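PDB 2GM3: universal stress protein A-like protein from Arabidopsis thaliana, which binds AMP and assembles as a homohexamer, although its wider cellular role as a member of the universal stress protein family is unknown. Local coordinates for residues 11-15 against 88-92; 27-31 against 91-96; 105-109 against 119-123. The contacts are given in a common frame with arbitrary orientation. Numbering follows the deposited sequence.

In the fold
All three contacts belong to one doubly wound parallel sheet, but they differ in depth. Interaction 1 is buried, close to the centre of the chain; interaction 2 is partly buried; interaction 3 lies at the surface. Interactions 1 and 2 share helix 81-99 and meet at Phe92, whose ring takes Val12 over one face and turns its edge to Phe31; Cys27 packs against the 11-15 loop, and both contacts reach AMP. Their chemistry is apolar, with aromatic and sulfur groups. Interaction 3 begins on strand 102-109, which follows helix 81-99 and packs on its Leu89 and Val93 through Ala105. It uses the other face of the sheet, where an indole-carboxylate hydrogen bond and crowded charges suit the periphery.

Interaction 1: residues 11-15 against 88-92; sequences AVNAS and LLEFF. With AMP (adenosine monophosphate), chain G.
Residues 11-15 leave strand 6-11 extended, phi between -77° and -140° and psi between 118° and 171°, while 88-92 is a turn and more of alpha-helix. The closest CA pair is Ala14-Leu88, 6.7 Å apart, and 239 Å² is buried. Leu88 (chi1 t, chi2 p) sets its CD2 3.4 Å from both Asn13 C and Ala14 N and 4.1 Å from Ala14 CB, where small Ala14 lets the leucine come close. Leu89 points its CA-CB bond away, yet its CD1 comes within 4.2 Å of Val12 CG2. A turn after Leu88, Phe92 (chi1 m) offers a ring face: Val12 CG1 sits 3.7 Å from the ring centroid, 14° off the normal, a CH-pi contact. Val12 (chi1 m) packs its branched side chain against the helix, while the loop backbone holds the nucleotide: AMP O2' donates to Ala11 O at 2.6 Å. Val12 O is hydrogen-bonded to His52 ND1 and makes a close contact, 3.2 Å, with AMP C2. Such a loop after the first strand is characteristic of nucleotide-binding alpha/beta folds. Asn13 OD1 is held by Ser24. Leu88 and Leu89 rest on His52 and Phe92 on Leu50 of strand 46-54, with Cys27 of helix 25-39 alongside.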
loop_
_atom_site.group_PDB
_atom_site.type_symbol
_atom_site.label_atom_id
_atom_site.label_comp_id
_atom_site.label_asym_id
_atom_site.label_seq_id
_atom_site.Cartn_x
_atom_site.Cartn_y
_atom_site.Cartn_z
ATOM N N ALA A 11 -3.048 -7.387 -7.791
ATOM C CA ALA A 11 -3.184 -8.810 -7.712
ATOM C C ALA A 11 -4.681 -9.101 -7.650
ATOM O O ALA A 11 -5.362 -8.683 -6.705
ATOM C CB ALA A 11 -2.473 -9.309 -6.467
ATOM N N VAL A 12 -5.199 -9.813 -8.649
ATOM C CA VAL A 12 -6.644 -10.043 -8.763
ATOM C C VAL A 12 -6.961 -11.527 -8.738
ATOM O O VAL A 12 -6.225 -12.363 -9.298
ATOM C CB VAL A 12 -7.257 -9.369 -10.023
ATOM C CG1 VAL A 12 -6.987 -7.837 -10.035
ATOM C CG2 VAL A 12 -6.746 -9.977 -11.293
ATOM N N ASN A 13 -8.044 -11.863 -8.050
ATOM C CA ASN A 13 -8.489 -13.240 -7.978
ATOM C C ASN A 13 -10.016 -13.338 -8.074
ATOM O O ASN A 13 -10.725 -12.314 -8.037
ATOM C CB ASN A 13 -7.983 -13.881 -6.700
ATOM C CG ASN A 13 -8.558 -13.234 -5.468
ATOM O OD1 ASN A 13 -8.640 -11.992 -5.355
ATOM N ND2 ASN A 13 -8.956 -14.062 -4.527
ATOM N N ALA A 14 -10.493 -14.574 -8.212
ATOM C CA ALA A 14 -11.897 -14.854 -8.420
ATOM C C ALA A 14 -12.630 -14.933 -7.088
ATOM O O ALA A 14 -12.045 -15.300 -6.100
ATOM C CB ALA A 14 -12.057 -16.164 -9.217
ATOM N N SER A 15 -13.911 -14.602 -7.070
ATOM C CA SER A 15 -14.704 -14.749 -5.867
ATOM C C SER A 15 -15.071 -16.203 -5.668
ATOM O O SER A 15 -15.240 -16.934 -6.645
ATOM C CB SER A 15 -15.975 -13.930 -5.954
ATOM O OG SER A 15 -16.928 -14.467 -5.067
ATOM N N LEU A 88 -11.453 -13.110 -15.632
ATOM C CA LEU A 88 -11.085 -12.234 -14.577
ATOM C C LEU A 88 -10.258 -11.042 -15.095
ATOM O O LEU A 88 -10.573 -9.875 -14.803
ATOM C CB LEU A 88 -10.277 -13.042 -13.578
ATOM C CG LEU A 88 -10.145 -12.605 -12.142
ATOM C CD1 LEU A 88 -11.525 -12.243 -11.599
ATOM C CD2 LEU A 88 -9.588 -13.791 -11.413
ATOM N N LEU A 89 -9.196 -11.346 -15.833
ATOM C CA LEU A 89 -8.353 -10.350 -16.480
ATOM C C LEU A 89 -9.136 -9.422 -17.387
ATOM O O LEU A 89 -8.928 -8.222 -17.378
ATOM C CB LEU A 89 -7.325 -11.062 -17.340
ATOM C CG LEU A 89 -5.952 -11.182 -16.698
ATOM C CD1 LEU A 89 -5.965 -11.355 -15.201
ATOM C CD2 LEU A 89 -5.224 -12.288 -17.438
ATOM N N GLU A 90 -10.027 -10.000 -18.185
ATOM C CA GLU A 90 -10.848 -9.242 -19.093
ATOM C C GLU A 90 -11.769 -8.239 -18.373
ATOM O O GLU A 90 -11.994 -7.123 -18.873
ATOM C CB GLU A 90 -11.658 -10.192 -19.975
ATOM C CG GLU A 90 -12.401 -9.495 -21.073
ATOM C CD GLU A 90 -13.140 -10.437 -21.997
ATOM O OE1 GLU A 90 -13.280 -11.643 -21.699
ATOM O OE2 GLU A 90 -13.601 -9.960 -23.049
ATOM N N PHE A 91 -12.298 -8.630 -17.213
ATOM C CA PHE A 91 -13.085 -7.697 -16.405
ATOM C C PHE A 91 -12.290 -6.440 -16.043
ATOM O O PHE A 91 -12.773 -5.346 -16.255
ATOM C CB PHE A 91 -13.703 -8.344 -15.150
ATOM C CG PHE A 91 -14.323 -7.339 -14.206
ATOM C CD1 PHE A 91 -15.650 -6.931 -14.372
ATOM C CD2 PHE A 91 -13.567 -6.784 -13.147
ATOM C CE1 PHE A 91 -16.228 -5.974 -13.498
ATOM C CE2 PHE A 91 -14.133 -5.826 -12.275
ATOM C CZ PHE A 91 -15.460 -5.433 -12.447
ATOM N N PHE A 92 -11.057 -6.604 -15.584
ATOM C CA PHE A 92 -10.249 -5.462 -15.153
ATOM C C PHE A 92 -9.660 -4.661 -16.291
ATOM O O PHE A 92 -9.503 -3.452 -16.178
ATOM C CB PHE A 92 -9.147 -5.902 -14.182
ATOM C CG PHE A 92 -9.672 -6.352 -12.858
ATOM C CD1 PHE A 92 -9.866 -7.706 -12.600
ATOM C CD2 PHE A 92 -9.981 -5.424 -11.863
ATOM C CE1 PHE A 92 -10.347 -8.137 -11.359
ATOM C CE2 PHE A 92 -10.470 -5.838 -10.614
ATOM C CZ PHE A 92 -10.664 -7.194 -10.359
HETATM P P AMP G . -6.039 -12.112 1.743
HETATM O O1P AMP G . -5.864 -13.457 1.316
HETATM O O2P AMP G . -7.419 -11.774 2.171
HETATM O O3P AMP G . -5.056 -11.563 2.659
HETATM O "O5'" AMP G . -5.842 -11.162 0.480
HETATM C "C5'" AMP G . -6.739 -11.236 -0.605
HETATM C "C4'" AMP G . -6.029 -10.586 -1.763
HETATM O "O4'" AMP G . -4.874 -11.376 -2.207
HETATM C "C3'" AMP G . -6.902 -10.451 -2.979
HETATM O "O3'" AMP G . -7.703 -9.245 -2.819
HETATM C "C2'" AMP G . -5.856 -10.278 -4.069
HETATM O "O2'" AMP G . -5.456 -8.907 -4.105
HETATM C "C1'" AMP G . -4.706 -11.161 -3.600
HETATM N N9 AMP G . -4.900 -12.516 -4.151
HETATM C C8 AMP G . -5.465 -13.589 -3.550
HETATM N N7 AMP G . -5.449 -14.630 -4.401
HETATM C C5 AMP G . -4.838 -14.232 -5.524
HETATM C C6 AMP G . -4.502 -14.839 -6.738
HETATM N N6 AMP G . -4.784 -16.100 -7.012
HETATM N N1 AMP G . -3.887 -14.109 -7.661
HETATM C C2 AMP G . -3.581 -12.840 -7.482
HETATM N N3 AMP G . -3.870 -12.219 -6.347
HETATM C C4 AMP G . -4.492 -12.890 -5.359
#

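Interaction 2: residues 27-31 against 91-96; sequences CKRAF and FFVNKC. With AMP (adenosine monophosphate), chain G.
This is helix-helix packing on one face of the central sheet: segments 27-31 and 91-96, on helices 25-39 and 81-99, run nearly parallel. Their axes approach to 12.1 Å and cross at -17°, a wide spacing bridged by large aromatic side chains; the closest CA pair, Phe31-Phe92, is 8.2 Å apart, and 319 Å² is buried. Phe31 (chi1 t) and Phe92 (chi1 m) both point across the gap and form a T-shaped pair: the edge of Phe92 meets the face of Phe31, with centroids 4.8 Å apart, planes at 72° and Phe31 CG 3.4 Å from Phe92 CD2. Flat rings fill this gap, and both also rest on Leu50 of the sheet. Cysteine, a short side chain with a polarisable sulfur, finishes the packing: Cys27 SG is 3.7 Å from Phe92 CZ, and Cys96 SG, 3.5 Å from Phe31 CZ, lies at the edge of that ring. Toward solvent, aliphatic parts of lysines close the interface, with Lys95 CB 3.4 Å from Phe31 CE2 and Lys28 CE 3.9 Å from Phe91 CZ. Cys27 N is 3.3 Å from AMP O3', which places the start of helix 25-39 beside the ribose, as in the Rossmann-like alpha/beta fold of the HUP clan.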
loop_
_atom_site.group_PDB
_atom_site.type_symbol
_atom_site.label_atom_id
_atom_site.label_comp_id
_atom_site.label_asym_id
_atom_site.label_seq_id
_atom_site.Cartn_x
_atom_site.Cartn_y
_atom_site.Cartn_z
ATOM N N CYS A 27 -10.351 -7.759 -4.082
ATOM C CA CYS A 27 -9.453 -7.258 -5.106
ATOM C C CYS A 27 -10.208 -6.282 -5.981
ATOM O O CYS A 27 -9.615 -5.387 -6.540
ATOM C CB CYS A 27 -8.817 -8.379 -5.922
ATOM S SG CYS A 27 -9.874 -9.036 -7.259
ATOM N N LYS A 28 -11.513 -6.417 -6.058
ATOM C CA LYS A 28 -12.324 -5.509 -6.809
ATOM C C LYS A 28 -12.330 -4.159 -6.104
ATOM O O LYS A 28 -12.116 -3.098 -6.733
ATOM C CB LYS A 28 -13.755 -6.046 -6.914
ATOM C CG LYS A 28 -14.563 -5.412 -8.044
ATOM C CD LYS A 28 -16.016 -5.946 -8.114
ATOM C CE LYS A 28 -16.908 -4.932 -8.808
ATOM N NZ LYS A 28 -18.264 -5.494 -9.147
ATOM N N ARG A 29 -12.594 -4.197 -4.802
ATOM C CA ARG A 29 -12.542 -3.013 -3.985
ATOM C C ARG A 29 -11.160 -2.376 -4.083
ATOM O O ARG A 29 -11.035 -1.160 -4.290
ATOM C CB ARG A 29 -12.897 -3.337 -2.524
ATOM C CG ARG A 29 -12.646 -2.176 -1.591
ATOM C CD ARG A 29 -13.506 -0.965 -2.017
ATOM N NE ARG A 29 -14.866 -1.396 -2.272
ATOM C CZ ARG A 29 -15.614 -0.972 -3.273
ATOM N NH1 ARG A 29 -15.146 -0.060 -4.128
ATOM N NH2 ARG A 29 -16.831 -1.466 -3.417
ATOM N N ALA A 30 -10.134 -3.220 -3.975
ATOM C CA ALA A 30 -8.755 -2.767 -4.073
ATOM C C ALA A 30 -8.464 -2.027 -5.389
ATOM O O ALA A 30 -7.850 -0.963 -5.388
ATOM C CB ALA A 30 -7.835 -3.935 -3.931
ATOM N N PHE A 31 -8.894 -2.625 -6.494
ATOM C CA PHE A 31 -8.726 -2.036 -7.817
ATOM C C PHE A 31 -9.516 -0.740 -7.936
ATOM O O PHE A 31 -8.969 0.273 -8.316
ATOM C CB PHE A 31 -9.233 -3.004 -8.867
ATOM C CG PHE A 31 -9.186 -2.476 -10.268
ATOM C CD1 PHE A 31 -8.023 -2.622 -11.038
ATOM C CD2 PHE A 31 -10.338 -1.934 -10.860
ATOM C CE1 PHE A 31 -7.993 -2.165 -12.342
ATOM C CE2 PHE A 31 -10.316 -1.498 -12.178
ATOM C CZ PHE A 31 -9.144 -1.621 -12.924
ATOM N N PHE A 91 -12.298 -8.630 -17.213
ATOM C CA PHE A 91 -13.085 -7.697 -16.405
ATOM C C PHE A 91 -12.290 -6.440 -16.043
ATOM O O PHE A 91 -12.773 -5.346 -16.255
ATOM C CB PHE A 91 -13.703 -8.344 -15.150
ATOM C CG PHE A 91 -14.323 -7.339 -14.206
ATOM C CD1 PHE A 91 -15.650 -6.931 -14.372
ATOM C CD2 PHE A 91 -13.567 -6.784 -13.147
ATOM C CE1 PHE A 91 -16.228 -5.974 -13.498
ATOM C CE2 PHE A 91 -14.133 -5.826 -12.275
ATOM C CZ PHE A 91 -15.460 -5.433 -12.447
ATOM N N PHE A 92 -11.057 -6.604 -15.584
ATOM C CA PHE A 92 -10.249 -5.462 -15.153
ATOM C C PHE A 92 -9.660 -4.661 -16.291
ATOM O O PHE A 92 -9.503 -3.452 -16.178
ATOM C CB PHE A 92 -9.147 -5.902 -14.182
ATOM C CG PHE A 92 -9.672 -6.352 -12.858
ATOM C CD1 PHE A 92 -9.866 -7.706 -12.600
ATOM C CD2 PHE A 92 -9.981 -5.424 -11.863
ATOM C CE1 PHE A 92 -10.347 -8.137 -11.359
ATOM C CE2 PHE A 92 -10.470 -5.838 -10.614
ATOM C CZ PHE A 92 -10.664 -7.194 -10.359
ATOM N N VAL A 93 -9.365 -5.338 -17.396
ATOM C CA VAL A 93 -8.822 -4.692 -18.568
ATOM C C VAL A 93 -9.910 -3.788 -19.173
ATOM O O VAL A 93 -9.633 -2.673 -19.619
ATOM C CB VAL A 93 -8.221 -5.756 -19.508
ATOM C CG1 VAL A 93 -8.061 -5.253 -21.000
ATOM C CG2 VAL A 93 -6.901 -6.261 -18.901
ATOM N N ASN A 94 -11.153 -4.244 -19.121
ATOM C CA ASN A 94 -12.261 -3.421 -19.579
ATOM C C ASN A 94 -12.423 -2.190 -18.714
ATOM O O ASN A 94 -12.674 -1.105 -19.231
ATOM C CB ASN A 94 -13.541 -4.229 -19.653
ATOM C CG ASN A 94 -13.655 -5.000 -20.949
ATOM O OD1 ASN A 94 -13.689 -4.415 -22.020
ATOM N ND2 ASN A 94 -13.735 -6.312 -20.860
ATOM N N LYS A 95 -12.239 -2.381 -17.399
ATOM C CA LYS A 95 -12.354 -1.316 -16.405
ATOM C C LYS A 95 -11.302 -0.235 -16.653
ATOM O O LYS A 95 -11.606 0.952 -16.597
ATOM C CB LYS A 95 -12.207 -1.884 -14.992
ATOM C CG LYS A 95 -13.385 -2.726 -14.450
ATOM C CD LYS A 95 -14.719 -1.981 -14.463
ATOM C CE LYS A 95 -15.663 -2.563 -15.498
ATOM N NZ LYS A 95 -17.074 -2.066 -15.313
ATOM N N CYS A 96 -10.082 -0.671 -16.960
ATOM C CA CYS A 96 -8.988 0.208 -17.351
ATOM C C CYS A 96 -9.212 0.946 -18.663
ATOM O O CYS A 96 -8.946 2.158 -18.772
ATOM C CB CYS A 96 -7.714 -0.610 -17.446
ATOM S SG CYS A 96 -7.175 -1.115 -15.822
HETATM P P AMP G . -6.039 -12.112 1.743
HETATM O O1P AMP G . -5.864 -13.457 1.316
HETATM O O2P AMP G . -7.419 -11.774 2.171
HETATM O O3P AMP G . -5.056 -11.563 2.659
HETATM O "O5'" AMP G . -5.842 -11.162 0.480
HETATM C "C5'" AMP G . -6.739 -11.236 -0.605
HETATM C "C4'" AMP G . -6.029 -10.586 -1.763
HETATM O "O4'" AMP G . -4.874 -11.376 -2.207
HETATM C "C3'" AMP G . -6.902 -10.451 -2.979
HETATM O "O3'" AMP G . -7.703 -9.245 -2.819
HETATM C "C2'" AMP G . -5.856 -10.278 -4.069
HETATM O "O2'" AMP G . -5.456 -8.907 -4.105
HETATM C "C1'" AMP G . -4.706 -11.161 -3.600
HETATM N N9 AMP G . -4.900 -12.516 -4.151
HETATM C C8 AMP G . -5.465 -13.589 -3.550
HETATM N N7 AMP G . -5.449 -14.630 -4.401
HETATM C C5 AMP G . -4.838 -14.232 -5.524
HETATM C C6 AMP G . -4.502 -14.839 -6.738
HETATM N N6 AMP G . -4.784 -16.100 -7.012
HETATM N N1 AMP G . -3.887 -14.109 -7.661
HETATM C C2 AMP G . -3.581 -12.840 -7.482
HETATM N N3 AMP G . -3.870 -12.219 -6.347
HETATM C C4 AMP G . -4.492 -12.890 -5.359
#

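Interaction 3: residues 105-109 against 119-123; sequences AWIKT and EVKRV
Trp106 and Glu119 form the polar centre of this surface contact between strand 102-109 and helix 112-123. Extended 105-109 and helical 119-123 run at 130°, axes 12.3 Å apart; the closest CA pair, Lys108-Glu119, is separated by 8.5 Å. Trp106, chi1 p and chi2 99°, projects toward the helix so that its NE1 donates to Glu119 OE2 at 2.6 Å (145°), giving the indole's one polar atom an acceptor. Glu119 (chi1 and chi2 both m) is answered a second time from its own helix: Arg122 NH1 makes a salt bridge with Glu119 OE2 at 2.5 Å and a weak hydrogen bond to Glu119 OE1 at 2.7 Å. Strand and helix here are the first half of a beta-alpha-beta crossover from the edge strand over strands 46-54 and 6-11 to strand 127-132. The backbone of Trp106 is hydrogen-bonded to Leu50 and His52, and that of Lys108 to His52 and Gln54; Val123 N donates to Glu119 O at 2.8 Å. Beneath the charges, Trp106 CZ2 meets Val123 CG2 at 3.8 Å. Lys108 lies at the solvent-facing border: its NZ, 4.2 Å from Glu119 OE1, is beyond salt-bridge range and 3.8 Å from the like-charged Arg122 NH1.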
loop_
_atom_site.group_PDB
_atom_site.type_symbol
_atom_site.label_atom_id
_atom_site.label_comp_id
_atom_site.label_asym_id
_atom_site.label_seq_id
_atom_site.Cartn_x
_atom_site.Cartn_y
_atom_site.Cartn_z
ATOM N N ALA A 105 -2.172 -7.245 -18.532
ATOM C CA ALA A 105 -2.745 -8.266 -17.667
ATOM C C ALA A 105 -2.253 -9.620 -18.101
ATOM O O ALA A 105 -2.198 -9.912 -19.288
ATOM C CB ALA A 105 -4.263 -8.209 -17.707
ATOM N N TRP A 106 -1.884 -10.445 -17.125
ATOM C CA TRP A 106 -1.449 -11.798 -17.442
ATOM C C TRP A 106 -1.652 -12.737 -16.271
ATOM O O TRP A 106 -1.988 -12.315 -15.138
ATOM C CB TRP A 106 -0.002 -11.799 -17.887
ATOM C CG TRP A 106 0.913 -11.533 -16.793
ATOM C CD1 TRP A 106 1.618 -12.447 -16.090
ATOM C CD2 TRP A 106 1.224 -10.259 -16.230
ATOM N NE1 TRP A 106 2.338 -11.835 -15.121
ATOM C CE2 TRP A 106 2.133 -10.485 -15.188
ATOM C CE3 TRP A 106 0.834 -8.944 -16.519
ATOM C CZ2 TRP A 106 2.680 -9.438 -14.412
ATOM C CZ3 TRP A 106 1.384 -7.900 -15.759
ATOM C CH2 TRP A 106 2.287 -8.160 -14.707
ATOM N N ILE A 107 -1.427 -14.015 -16.564
ATOM C CA ILE A 107 -1.622 -15.084 -15.620
ATOM C C ILE A 107 -0.300 -15.796 -15.402
ATOM O O ILE A 107 0.446 -16.022 -16.347
ATOM C CB ILE A 107 -2.675 -16.061 -16.169
ATOM C CG1 ILE A 107 -4.032 -15.334 -16.224
ATOM C CG2 ILE A 107 -2.725 -17.334 -15.298
ATOM C CD1 ILE A 107 -5.190 -16.069 -16.886
ATOM N N LYS A 108 -0.004 -16.099 -14.141
ATOM C CA LYS A 108 1.083 -16.981 -13.773
ATOM C C LYS A 108 0.505 -18.140 -12.982
ATOM O O LYS A 108 -0.596 -18.037 -12.440
ATOM C CB LYS A 108 2.112 -16.205 -12.957
ATOM C CG LYS A 108 2.924 -15.206 -13.777
ATOM C CD LYS A 108 3.967 -15.903 -14.653
ATOM C CE LYS A 108 4.694 -14.910 -15.532
ATOM N NZ LYS A 108 5.550 -15.612 -16.556
ATOM N N THR A 109 1.223 -19.244 -12.910
ATOM C CA THR A 109 0.742 -20.415 -12.196
ATOM C C THR A 109 1.569 -20.665 -10.928
ATOM O O THR A 109 2.766 -20.364 -10.885
ATOM C CB THR A 109 0.753 -21.656 -13.158
ATOM O OG1 THR A 109 -0.041 -21.368 -14.318
ATOM C CG2 THR A 109 0.204 -22.932 -12.491
ATOM N N GLU A 119 6.756 -12.248 -9.090
ATOM C CA GLU A 119 6.391 -11.351 -10.172
ATOM C C GLU A 119 6.802 -9.916 -9.872
ATOM O O GLU A 119 7.311 -9.205 -10.763
ATOM C CB GLU A 119 4.916 -11.495 -10.519
ATOM C CG GLU A 119 4.612 -12.832 -11.215
ATOM C CD GLU A 119 5.054 -12.832 -12.675
ATOM O OE1 GLU A 119 6.112 -13.443 -13.000
ATOM O OE2 GLU A 119 4.371 -12.184 -13.500
ATOM N N VAL A 120 6.667 -9.519 -8.608
ATOM C CA VAL A 120 7.183 -8.219 -8.174
ATOM C C VAL A 120 8.645 -8.057 -8.504
ATOM O O VAL A 120 9.032 -7.039 -9.072
ATOM C CB VAL A 120 6.908 -7.949 -6.675
ATOM C CG1 VAL A 120 7.746 -6.767 -6.183
ATOM C CG2 VAL A 120 5.396 -7.734 -6.450
ATOM N N LYS A 121 9.462 -9.048 -8.176
ATOM C CA LYS A 121 10.872 -8.912 -8.498
ATOM C C LYS A 121 11.258 -9.079 -9.972
ATOM O O LYS A 121 12.328 -8.640 -10.374
ATOM C CB LYS A 121 11.814 -9.661 -7.532
ATOM C CG LYS A 121 11.429 -11.070 -7.103
ATOM C CD LYS A 121 11.802 -11.251 -5.603
ATOM C CE LYS A 121 12.345 -12.640 -5.306
ATOM N NZ LYS A 121 13.692 -12.814 -5.949
ATOM N N ARG A 122 10.353 -9.630 -10.784
ATOM C CA ARG A 122 10.593 -9.828 -12.222
ATOM C C ARG A 122 10.172 -8.564 -12.968
ATOM O O ARG A 122 10.910 -8.043 -13.788
ATOM C CB ARG A 122 9.770 -11.035 -12.719
ATOM C CG ARG A 122 10.115 -11.636 -14.094
ATOM C CD ARG A 122 8.908 -12.384 -14.709
ATOM N NE ARG A 122 8.290 -11.493 -15.668
ATOM C CZ ARG A 122 6.999 -11.340 -15.902
ATOM N NH1 ARG A 122 6.075 -12.035 -15.279
ATOM N NH2 ARG A 122 6.636 -10.455 -16.794
ATOM N N VAL A 123 8.980 -8.072 -12.650
ATOM C CA VAL A 123 8.341 -6.998 -13.392
ATOM C C VAL A 123 8.783 -5.662 -12.846
ATOM O O VAL A 123 8.850 -4.675 -13.571
ATOM C CB VAL A 123 6.812 -7.140 -13.279
ATOM C CG1 VAL A 123 6.083 -5.896 -13.773
ATOM C CG2 VAL A 123 6.350 -8.369 -14.041
#